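Local coordinates for protein diaminopropionate ammonia-lyase (Escherichia coli, PDB 4D9I) that catalyses the pyridoxal 5'-phosphate-dependent alpha,beta-elimination of both L- and D-alpha,beta-diaminopropionate to pyruvate and ammonia, at residues A11-F16 / N304-F309; I198-M203 / N295-E300; L229-G234 / D264-S269; I256-D261 / I310-S315. All blocks are in the same frame, centred on the assembly; numbering follows the deposited sequence.

Contacts 1 and 4 share strand 308-312, which pairs antiparallel with strand 8-12 in the first and parallel with strand 254-260 in the second. Contact 3, whose centre is about 8 Å from that of contact 4, sets helix 265-272 against the loop that binds the cofactor phosphate. Its Ile266 CG2 also packs on Phe309 CD2 of contact 1 at 3.7 Å. Contact 2 meets the same loop through its backbone, Asn295 N lying 3.0 Å from Val233 O in a probable hydrogen bond. Contact 3 holds the backbone N atoms that bind the cofactor phosphate; a bound Tris molecule lies about 3 Å from its Val233 side chain, and about 7 Å from the Asn295 side chain of contact 2.

Contact 1 (A11-F16 / N304-F309); sequences ADNKFF and NCATQF
Ala11 and Phe309 form an antiparallel hydrogen-bonded pair, Ala11 N to Phe309 O and Phe309 N to Ala11 O both at 2.8 Å, and the next pair, Asp12 with Gln308, is of the non-hydrogen-bonded kind. The same antiparallel register carries on one step past the bridges: Asn13 N donates to Thr307 O at 2.9 Å, tilted 32° from the carbonyl plane. On the face of the sheet carrying Asp12 and Gln308, the two side chains run side by side. Gln308 NE2 donates to Asp12 OD1 at 2.9 Å, nearly straight, with carboxylate and amide only 12° from coplanar. Both groups have further partners, Lys362 NZ making a salt bridge to Asp12 OD2 and His254 NE2 bonding to Gln308 OE1, so the amide's rotation is fixed from both its ends.

Strand 8-12 is thereby added antiparallel at the edge of the otherwise largely parallel sheet of this fold type II enzyme, against the strand that follows helix 296-305. On the face of Ala11 and Phe309, the Phe309 ring is approached obliquely by Asn13 CB from the loop after the strand, 3.6 Å from CE1.

Where the chain turns from Asn13 to Phe16, the end of helix 296-305 receives the aromatic ring. Phe16 holds its CG anti to the backbone N (chi1 176°), and the ring lies with one face under Asn304 O, 3.5 Å from CD2. Cys305 O meets the same ring in its plane, 3.5 Å from CE2, where the edge hydrogens are slightly positive. A water donates to Phe15 O and to Asn304 OD1, at 2.7 Å from the latter, and so bridges the turn to the last turn of the helix.

Contact 2 (I198-M203 / N295-E300); sequences IPTWIM and NPLGWE
Leu297 and Met203 bury more surface than any other residue in this meeting of two helices, whose short axes run 50° apart and come no closer than 10.7 Å. The Leu297 side chain crosses those of Pro199 and Thr200 at about a right angle, its CD1 branch doing the touching. CD1 lies 3.3 Å from Thr200 OG1, a hydroxyl hydrogen-bonded to Thr196 O, just before the helix, and 3.8 Å from Pro199 CB. The other end of Leu297 is covered by Met203, which approaches obliquely with SD 3.7 Å from Leu297 CB. A bend at chi3 (71°) turns the methyl of Met203 toward the second helix, where CE comes to rest 3.8 Å from Gly298 N; with no side chain on Gly298, the helix backbone itself is the surface touched.

Helix 296-305 begins here with an N-cap in Asx-turn form. Asn295 OD1 accepts from Leu297 N at 2.9 Å, with the donor 41° above the carbonyl plane, while Pro296, which has no backbone N-H to offer, fills the first helical position. The Asn295 amide is thus directed by the cap, and its ND2, buried without a polar partner in the model, lies 3.7 Å from Met203 SD as the two side chains slide past each other in opposite directions.

Contact 3 (L229-G234 / D264-S269); sequences LQAGVG and DCIYRS
Ile266 and Ala231 make the apolar part of this contact, Ile266 CD1 resting 3.8 Å from Ala231 CB. The same methyl is the tip that enters the loop after strand 226-230: it lies 3.5 Å from Gly232 O, 3.7 Å from Val233 O and 3.9 Å from Gly234 N. It gets there through an unstaggered chi2 of 112°, a mildly strained shape. Gly234 meets it without a side chain, at a positive phi (94°) that suits glycine.

A sulfur-carbonyl approach comes next. Cys265 SG, in a disulfide with Cys291, lies 3.4 Å from Gly232 O, so the crosslinked cysteine and Ile266 both face the same carbonyl.

The polar bonds serve the helix itself. Ser269 OG and Ser269 N reach Cys265 O from opposite faces of its plane, OG at 2.7 Å, and Arg268 NE forms a salt bridge with Asp264 OD1 at 3.1 Å.

On the cofactor side, the backbone N atoms of Gly232, Val233 and Gly234 all hydrogen-bond phosphate oxygens of the pyridoxal phosphate-modified lysine at position 77. The glycine-containing turn between strand 226-230 and helix 235-248 is the phosphate-binding loop of a fold type II PLP enzyme, here backed by the start of helix 265-272.

Contact 4 (I256-D261 / I310-S315); sequences IIVEPD and ISCQDS
Ile310 and Ile256 meet through a side chain stretched to its full length: Ile310 CG1 stands anti to the carbonyl carbon and chi2 is 178°, which carries CD1 to 3.4 Å from Ile256 CG2, tighter than usual van der Waals contact. A second torsion does similar work further along, where Ser311 OG, anti to its backbone N (chi1 175°), comes within 3.1 Å of Asp261 CB; its hydrogen bond goes to Asp264 OD2.

The backbones run parallel, with their short axes 27° apart. Ile310 N donates to Ile257 O at 2.7 Å, nearly along the carbonyl axis, and Glu259 N to Ile310 O. Cys312 N then takes Glu259 O, and Asp261 N continues the alternation to Cys312 O at 2.9 Å. Strands 254-260 and 308-312 are neighbours in the central sheet of the fold, a parallel pairing in which alternate residues bond, Ile310 to Ile257 and Glu259, and Glu259 to Ile310 and Cys312. On the face bearing Val258 and Ile310, helix 338-352 covers the side chains through Val342 and Val346, and Val258 CG1 packs 4.1 Å from Cys312 SG.

Glu259 and Ser311 are on the other face. The Glu259 carboxylate accepts from the backbone N atoms of Ile266 and Tyr267, so the start of helix 265-272 probably favours its negative charge. At the strand ends a water donates to Asp261 OD2 and, at 2.6 Å, to Asp314 OD2. Asp261 OD2 and Asp314 OD2, alike in charge, are 5.0 Å apart; Asp261 OD1 also has a salt bridge to Lys7, which would ease the repulsion.

Contact 1 (A11-F16 / N304-F309)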
# COMPACT_ATOMS: atom_id res chain seq x y z
N ALA B 11 14.66 -3.79 26.11
CA ALA B 11 15.50 -4.23 27.21
C ALA B 11 16.85 -4.67 26.68
O ALA B 11 16.92 -5.54 25.79
CB ALA B 11 14.82 -5.36 27.98
N ASP B 12 17.90 -4.04 27.19
CA ASP B 12 19.28 -4.48 26.96
C ASP B 12 19.49 -5.88 27.49
O ASP B 12 19.09 -6.16 28.62
CB ASP B 12 20.27 -3.57 27.69
CG ASP B 12 20.35 -2.19 27.11
OD1 ASP B 12 20.20 -2.02 25.88
OD2 ASP B 12 20.55 -1.26 27.88
N ASN B 13 20.14 -6.74 26.71
CA ASN B 13 20.43 -8.11 27.16
C ASN B 13 21.56 -8.11 28.18
O ASN B 13 22.74 -8.06 27.82
CB ASN B 13 20.75 -9.03 25.96
CG ASN B 13 21.11 -10.47 26.37
OD1 ASN B 13 21.64 -11.23 25.55
ND2 ASN B 13 20.79 -10.85 27.60
N LYS B 14 21.20 -8.18 29.46
CA LYS B 14 22.18 -8.17 30.55
C LYS B 14 22.96 -9.49 30.63
O LYS B 14 23.89 -9.63 31.41
CB LYS B 14 21.48 -7.85 31.87
N PHE B 15 22.58 -10.44 29.78
CA PHE B 15 23.15 -11.77 29.81
C PHE B 15 24.13 -12.03 28.68
O PHE B 15 24.77 -13.07 28.63
CB PHE B 15 22.01 -12.80 29.96
CG PHE B 15 21.32 -12.68 31.29
CD1 PHE B 15 20.22 -11.84 31.45
CD2 PHE B 15 21.84 -13.32 32.41
CE1 PHE B 15 19.63 -11.67 32.70
CE2 PHE B 15 21.24 -13.16 33.67
CZ PHE B 15 20.14 -12.33 33.80
N PHE B 16 24.28 -11.03 27.81
CA PHE B 16 25.19 -11.08 26.67
C PHE B 16 26.60 -11.49 27.09
O PHE B 16 27.14 -10.92 28.03
CB PHE B 16 25.22 -9.71 25.97
CG PHE B 16 26.18 -9.62 24.82
CD1 PHE B 16 27.54 -9.37 25.05
CD2 PHE B 16 25.74 -9.75 23.51
CE1 PHE B 16 28.43 -9.30 23.99
CE2 PHE B 16 26.62 -9.67 22.45
CZ PHE B 16 27.97 -9.45 22.69
N ASN B 304 23.10 -15.45 24.81
CA ASN B 304 24.52 -15.19 24.58
C ASN B 304 24.83 -13.98 23.72
O ASN B 304 25.72 -13.20 24.03
CB ASN B 304 25.20 -16.40 23.97
CG ASN B 304 25.38 -17.52 24.97
OD1 ASN B 304 24.96 -17.43 26.12
ND2 ASN B 304 26.01 -18.60 24.52
N CYS B 305 24.07 -13.82 22.63
CA CYS B 305 24.51 -12.98 21.53
C CYS B 305 23.57 -11.83 21.13
O CYS B 305 24.00 -10.91 20.42
CB CYS B 305 24.80 -13.85 20.31
SG CYS B 305 26.35 -14.76 20.44
N ALA B 306 22.31 -11.88 21.55
CA ALA B 306 21.36 -10.80 21.23
C ALA B 306 21.70 -9.51 21.98
O ALA B 306 22.06 -9.54 23.15
CB ALA B 306 19.94 -11.22 21.55
N THR B 307 21.58 -8.37 21.31
CA THR B 307 21.94 -7.11 21.97
C THR B 307 20.78 -6.62 22.82
O THR B 307 20.97 -6.23 23.97
CB THR B 307 22.36 -6.02 20.95
OG1 THR B 307 23.21 -6.60 19.95
CG2 THR B 307 23.09 -4.87 21.67
N GLN B 308 19.57 -6.69 22.26
CA GLN B 308 18.38 -6.18 22.90
C GLN B 308 17.15 -7.02 22.61
O GLN B 308 17.06 -7.69 21.58
CB GLN B 308 18.12 -4.74 22.45
CG GLN B 308 18.96 -3.71 23.19
CD GLN B 308 18.98 -2.36 22.49
OE1 GLN B 308 18.61 -2.25 21.32
NE2 GLN B 308 19.42 -1.34 23.20
N PHE B 309 16.20 -6.99 23.53
CA PHE B 309 14.90 -7.60 23.32
C PHE B 309 13.85 -6.50 23.29
O PHE B 309 13.92 -5.58 24.09
CB PHE B 309 14.60 -8.56 24.46
CG PHE B 309 15.70 -9.55 24.72
CD1 PHE B 309 16.46 -9.48 25.88
CD2 PHE B 309 15.99 -10.55 23.80
CE1 PHE B 309 17.47 -10.39 26.14
CE2 PHE B 309 17.01 -11.46 24.04
CZ PHE B 309 17.75 -11.38 25.20
O HOH W 1 24.37 -15.77 28.22

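Contact 2 (I198-M203 / N295-E300)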
# COMPACT_ATOMS: atom_id res chain seq x y z
N ILE B 198 15.81 -32.89 15.42
CA ILE B 198 14.99 -32.30 14.36
C ILE B 198 15.02 -30.75 14.40
O ILE B 198 15.36 -30.13 13.40
CB ILE B 198 13.57 -32.92 14.32
CG1 ILE B 198 13.65 -34.36 13.80
CG2 ILE B 198 12.61 -32.07 13.46
CD1 ILE B 198 12.52 -35.29 14.23
N PRO B 199 14.71 -30.11 15.56
CA PRO B 199 14.81 -28.63 15.58
C PRO B 199 16.21 -28.06 15.29
O PRO B 199 16.32 -26.97 14.77
CB PRO B 199 14.42 -28.26 17.03
CG PRO B 199 14.33 -29.52 17.78
CD PRO B 199 14.14 -30.65 16.81
N THR B 200 17.27 -28.79 15.63
CA THR B 200 18.61 -28.40 15.21
C THR B 200 18.70 -28.34 13.68
O THR B 200 19.17 -27.33 13.12
CB THR B 200 19.67 -29.36 15.79
OG1 THR B 200 19.64 -29.27 17.23
CG2 THR B 200 21.07 -29.00 15.30
N TRP B 201 18.22 -29.38 12.99
CA TRP B 201 18.26 -29.37 11.52
C TRP B 201 17.47 -28.22 10.97
O TRP B 201 17.89 -27.56 10.00
CB TRP B 201 17.74 -30.66 10.93
CG TRP B 201 18.69 -31.83 10.98
CD1 TRP B 201 20.07 -31.81 10.84
CD2 TRP B 201 18.35 -33.25 11.15
NE1 TRP B 201 20.60 -33.08 10.93
CE2 TRP B 201 19.62 -33.99 11.11
CE3 TRP B 201 17.17 -33.96 11.32
CZ2 TRP B 201 19.67 -35.37 11.25
CZ3 TRP B 201 17.23 -35.35 11.46
CH2 TRP B 201 18.46 -36.04 11.42
N ILE B 202 16.31 -27.98 11.56
CA ILE B 202 15.43 -26.89 11.12
C ILE B 202 16.13 -25.54 11.22
O ILE B 202 16.05 -24.73 10.29
CB ILE B 202 14.10 -26.89 11.90
CG1 ILE B 202 13.25 -28.09 11.46
CG2 ILE B 202 13.34 -25.59 11.66
CD1 ILE B 202 12.09 -28.41 12.38
N MET B 203 16.84 -25.31 12.33
CA MET B 203 17.52 -24.04 12.55
C MET B 203 18.71 -23.85 11.65
O MET B 203 18.98 -22.74 11.19
CB MET B 203 17.96 -23.93 14.01
CG MET B 203 16.78 -23.67 14.93
SD MET B 203 17.25 -23.92 16.64
CE MET B 203 18.31 -22.49 16.89
N ASN B 295 12.32 -21.90 22.66
CA ASN B 295 13.11 -23.02 22.15
C ASN B 295 14.49 -22.96 22.84
O ASN B 295 15.22 -22.00 22.64
CB ASN B 295 13.22 -22.87 20.62
CG ASN B 295 14.16 -23.87 19.97
OD1 ASN B 295 14.87 -24.63 20.62
ND2 ASN B 295 14.17 -23.86 18.63
N PRO B 296 14.83 -23.98 23.65
CA PRO B 296 16.13 -23.95 24.36
C PRO B 296 17.34 -23.81 23.42
O PRO B 296 18.34 -23.19 23.80
CB PRO B 296 16.19 -25.30 25.09
CG PRO B 296 14.79 -25.81 25.10
CD PRO B 296 14.05 -25.19 23.95
N LEU B 297 17.26 -24.40 22.23
CA LEU B 297 18.35 -24.29 21.25
C LEU B 297 18.53 -22.84 20.80
O LEU B 297 19.66 -22.34 20.70
CB LEU B 297 18.12 -25.21 20.05
CG LEU B 297 18.11 -26.72 20.30
CD1 LEU B 297 17.55 -27.44 19.08
CD2 LEU B 297 19.49 -27.27 20.65
N GLY B 298 17.41 -22.16 20.56
CA GLY B 298 17.43 -20.77 20.17
C GLY B 298 17.77 -19.84 21.32
O GLY B 298 18.53 -18.89 21.14
N TRP B 299 17.23 -20.13 22.50
CA TRP B 299 17.38 -19.27 23.66
C TRP B 299 18.83 -19.12 24.04
O TRP B 299 19.27 -18.05 24.44
CB TRP B 299 16.59 -19.83 24.85
CG TRP B 299 16.95 -19.15 26.14
CD1 TRP B 299 17.45 -19.74 27.30
CD2 TRP B 299 16.88 -17.71 26.43
NE1 TRP B 299 17.67 -18.79 28.27
CE2 TRP B 299 17.36 -17.55 27.82
CE3 TRP B 299 16.48 -16.57 25.71
CZ2 TRP B 299 17.42 -16.31 28.44
CZ3 TRP B 299 16.55 -15.31 26.35
CH2 TRP B 299 17.02 -15.20 27.68
N GLU B 300 19.57 -20.22 23.91
CA GLU B 300 21.00 -20.24 24.19
C GLU B 300 21.74 -19.19 23.36
O GLU B 300 22.52 -18.40 23.90
CB GLU B 300 21.56 -21.65 23.95
CG GLU B 300 23.05 -21.80 24.22
CD GLU B 300 23.42 -21.79 25.70
OE1 GLU B 300 22.58 -22.18 26.56
OE2 GLU B 300 24.57 -21.40 26.02

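Contact 3 (L229-G234 / D264-S269)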
# COMPACT_ATOMS: atom_id res chain seq x y z
N LEU B 229 15.12 -9.23 14.38
CA LEU B 229 14.66 -10.59 14.20
C LEU B 229 13.41 -10.82 15.04
O LEU B 229 13.47 -10.82 16.27
CB LEU B 229 15.80 -11.57 14.59
CG LEU B 229 17.07 -11.56 13.72
CD1 LEU B 229 18.19 -12.40 14.36
CD2 LEU B 229 16.77 -12.07 12.31
N GLN B 230 12.28 -11.04 14.37
CA GLN B 230 11.05 -11.39 15.07
C GLN B 230 11.15 -12.81 15.62
O GLN B 230 11.75 -13.67 14.99
CB GLN B 230 9.81 -11.23 14.17
CG GLN B 230 9.78 -12.06 12.88
CD GLN B 230 10.43 -11.32 11.72
OE1 GLN B 230 11.65 -11.17 11.68
NE2 GLN B 230 9.63 -10.85 10.78
N ALA B 231 10.58 -13.04 16.80
CA ALA B 231 10.77 -14.34 17.46
C ALA B 231 9.51 -14.89 18.07
O ALA B 231 8.90 -14.25 18.94
CB ALA B 231 11.86 -14.24 18.51
N GLY B 232 9.14 -16.08 17.62
CA GLY B 232 8.07 -16.84 18.25
C GLY B 232 8.72 -17.59 19.39
O GLY B 232 8.89 -17.04 20.48
N VAL B 233 9.14 -18.83 19.11
CA VAL B 233 10.00 -19.57 20.05
C VAL B 233 11.47 -19.24 19.86
O VAL B 233 12.30 -19.61 20.70
CB VAL B 233 9.84 -21.11 19.94
CG1 VAL B 233 8.46 -21.55 20.42
CG2 VAL B 233 10.15 -21.59 18.52
N GLY B 234 11.81 -18.58 18.76
CA GLY B 234 13.19 -18.17 18.53
C GLY B 234 14.00 -19.15 17.71
O GLY B 234 15.22 -19.07 17.70
N ASP B 264 5.59 -12.45 24.60
CA ASP B 264 7.00 -12.09 24.58
C ASP B 264 7.84 -12.99 25.49
O ASP B 264 8.44 -12.51 26.46
CB ASP B 264 7.17 -10.60 24.93
CG ASP B 264 6.54 -10.23 26.26
OD1 ASP B 264 5.83 -11.06 26.87
OD2 ASP B 264 6.76 -9.09 26.70
N CYS B 265 7.89 -14.28 25.17
CA CYS B 265 8.61 -15.26 25.99
C CYS B 265 10.12 -15.05 26.03
O CYS B 265 10.75 -15.25 27.08
CB CYS B 265 8.30 -16.68 25.53
SG CYS B 265 8.97 -17.07 23.90
N ILE B 266 10.71 -14.65 24.90
CA ILE B 266 12.15 -14.37 24.90
C ILE B 266 12.44 -13.10 25.71
O ILE B 266 13.38 -13.06 26.51
CB ILE B 266 12.75 -14.34 23.47
CG1 ILE B 266 12.88 -15.76 22.93
CG2 ILE B 266 14.14 -13.73 23.47
CD1 ILE B 266 11.95 -16.07 21.79
N TYR B 267 11.61 -12.08 25.53
CA TYR B 267 11.78 -10.82 26.24
C TYR B 267 11.74 -11.08 27.74
O TYR B 267 12.63 -10.67 28.46
CB TYR B 267 10.68 -9.84 25.84
CG TYR B 267 10.75 -8.50 26.53
CD1 TYR B 267 11.46 -7.43 25.97
CD2 TYR B 267 10.07 -8.28 27.73
CE1 TYR B 267 11.51 -6.19 26.59
CE2 TYR B 267 10.12 -7.04 28.37
CZ TYR B 267 10.84 -6.00 27.79
OH TYR B 267 10.88 -4.79 28.41
N ARG B 268 10.70 -11.79 28.19
CA ARG B 268 10.50 -12.06 29.61
C ARG B 268 11.65 -12.89 30.17
O ARG B 268 12.07 -12.67 31.31
CB ARG B 268 9.15 -12.74 29.85
CG ARG B 268 7.96 -11.80 29.71
CD ARG B 268 6.67 -12.59 29.63
NE ARG B 268 5.50 -11.75 29.85
N SER B 269 12.16 -13.81 29.36
CA SER B 269 13.33 -14.62 29.73
C SER B 269 14.58 -13.77 29.80
O SER B 269 15.44 -14.00 30.65
CB SER B 269 13.54 -15.76 28.74
OG SER B 269 12.40 -16.58 28.71

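Contact 4 (I256-D261 / I310-S315)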
# COMPACT_ATOMS: atom_id res chain seq x y z
N ILE B 256 18.44 -7.06 17.47
CA ILE B 256 17.25 -6.73 18.21
C ILE B 256 16.21 -7.81 17.94
O ILE B 256 15.79 -8.01 16.81
CB ILE B 256 16.68 -5.34 17.79
CG1 ILE B 256 17.73 -4.23 18.01
CG2 ILE B 256 15.45 -5.02 18.60
CD1 ILE B 256 17.55 -3.04 17.09
N ILE B 257 15.78 -8.48 19.01
CA ILE B 257 14.75 -9.53 18.95
C ILE B 257 13.41 -8.86 19.21
O ILE B 257 13.26 -8.06 20.15
CB ILE B 257 15.03 -10.60 20.02
CG1 ILE B 257 16.52 -10.99 20.03
CG2 ILE B 257 14.13 -11.82 19.82
CD1 ILE B 257 17.09 -11.42 18.68
N VAL B 258 12.43 -9.17 18.36
CA VAL B 258 11.15 -8.51 18.41
C VAL B 258 10.00 -9.49 18.69
O VAL B 258 9.81 -10.47 17.97
CB VAL B 258 10.88 -7.75 17.09
CG1 VAL B 258 9.56 -7.00 17.17
CG2 VAL B 258 12.03 -6.79 16.82
N GLU B 259 9.22 -9.19 19.72
CA GLU B 259 8.07 -9.99 20.09
C GLU B 259 6.83 -9.16 20.41
O GLU B 259 6.94 -8.08 20.97
CB GLU B 259 8.38 -10.88 21.30
CG GLU B 259 9.41 -11.95 21.05
CD GLU B 259 9.70 -12.74 22.31
OE1 GLU B 259 10.14 -12.13 23.31
OE2 GLU B 259 9.46 -13.96 22.30
N PRO B 260 5.65 -9.67 20.05
CA PRO B 260 4.39 -9.11 20.56
C PRO B 260 4.29 -9.36 22.07
O PRO B 260 4.71 -10.43 22.56
CB PRO B 260 3.30 -9.89 19.81
CG PRO B 260 3.97 -11.00 19.08
CD PRO B 260 5.46 -10.86 19.20
N ASP B 261 3.74 -8.37 22.77
CA ASP B 261 3.74 -8.34 24.24
C ASP B 261 2.83 -9.38 24.89
O ASP B 261 2.98 -9.66 26.07
CB ASP B 261 3.42 -6.93 24.76
CG ASP B 261 2.02 -6.45 24.40
OD1 ASP B 261 1.59 -5.43 24.97
OD2 ASP B 261 1.33 -7.07 23.58
N ILE B 310 12.89 -6.62 22.37
CA ILE B 310 11.76 -5.69 22.31
C ILE B 310 10.44 -6.43 22.51
O ILE B 310 10.20 -7.48 21.90
CB ILE B 310 11.72 -4.90 20.97
CG1 ILE B 310 12.82 -3.83 20.95
CG2 ILE B 310 10.35 -4.24 20.77
CD1 ILE B 310 12.92 -3.03 19.67
N SER B 311 9.61 -5.88 23.39
CA SER B 311 8.22 -6.29 23.56
C SER B 311 7.34 -5.18 23.03
O SER B 311 7.38 -4.06 23.53
CB SER B 311 7.91 -6.54 25.03
OG SER B 311 6.53 -6.83 25.21
N CYS B 312 6.53 -5.49 22.02
CA CYS B 312 5.75 -4.44 21.39
C CYS B 312 4.25 -4.73 21.23
O CYS B 312 3.81 -5.88 21.24
CB CYS B 312 6.38 -4.02 20.06
SG CYS B 312 6.22 -5.25 18.76
N GLN B 313 3.50 -3.64 21.12
CA GLN B 313 2.09 -3.64 20.80
C GLN B 313 1.82 -4.41 19.49
O GLN B 313 2.61 -4.30 18.55
CB GLN B 313 1.67 -2.18 20.61
CG GLN B 313 0.19 -1.96 20.68
CD GLN B 313 -0.16 -0.54 21.05
OE1 GLN B 313 0.70 0.26 21.45
NE2 GLN B 313 -1.42 -0.22 20.96
N ASP B 314 0.71 -5.15 19.45
CA ASP B 314 0.22 -5.84 18.25
C ASP B 314 0.21 -4.97 16.99
O ASP B 314 0.66 -5.41 15.93
CB ASP B 314 -1.20 -6.37 18.49
CG ASP B 314 -1.23 -7.78 19.02
OD1 ASP B 314 -2.31 -8.23 19.47
OD2 ASP B 314 -0.17 -8.47 18.99
N SER B 315 -0.30 -3.75 17.12
CA SER B 315 -0.45 -2.81 16.01
C SER B 315 0.85 -2.34 15.34
O SER B 315 0.83 -1.78 14.23
CB SER B 315 -1.28 -1.60 16.47
OG SER B 315 -0.60 -0.88 17.48
O HOH W 2 11.81 -9.97 22.40
O HOH W 3 0.59 -8.91 21.39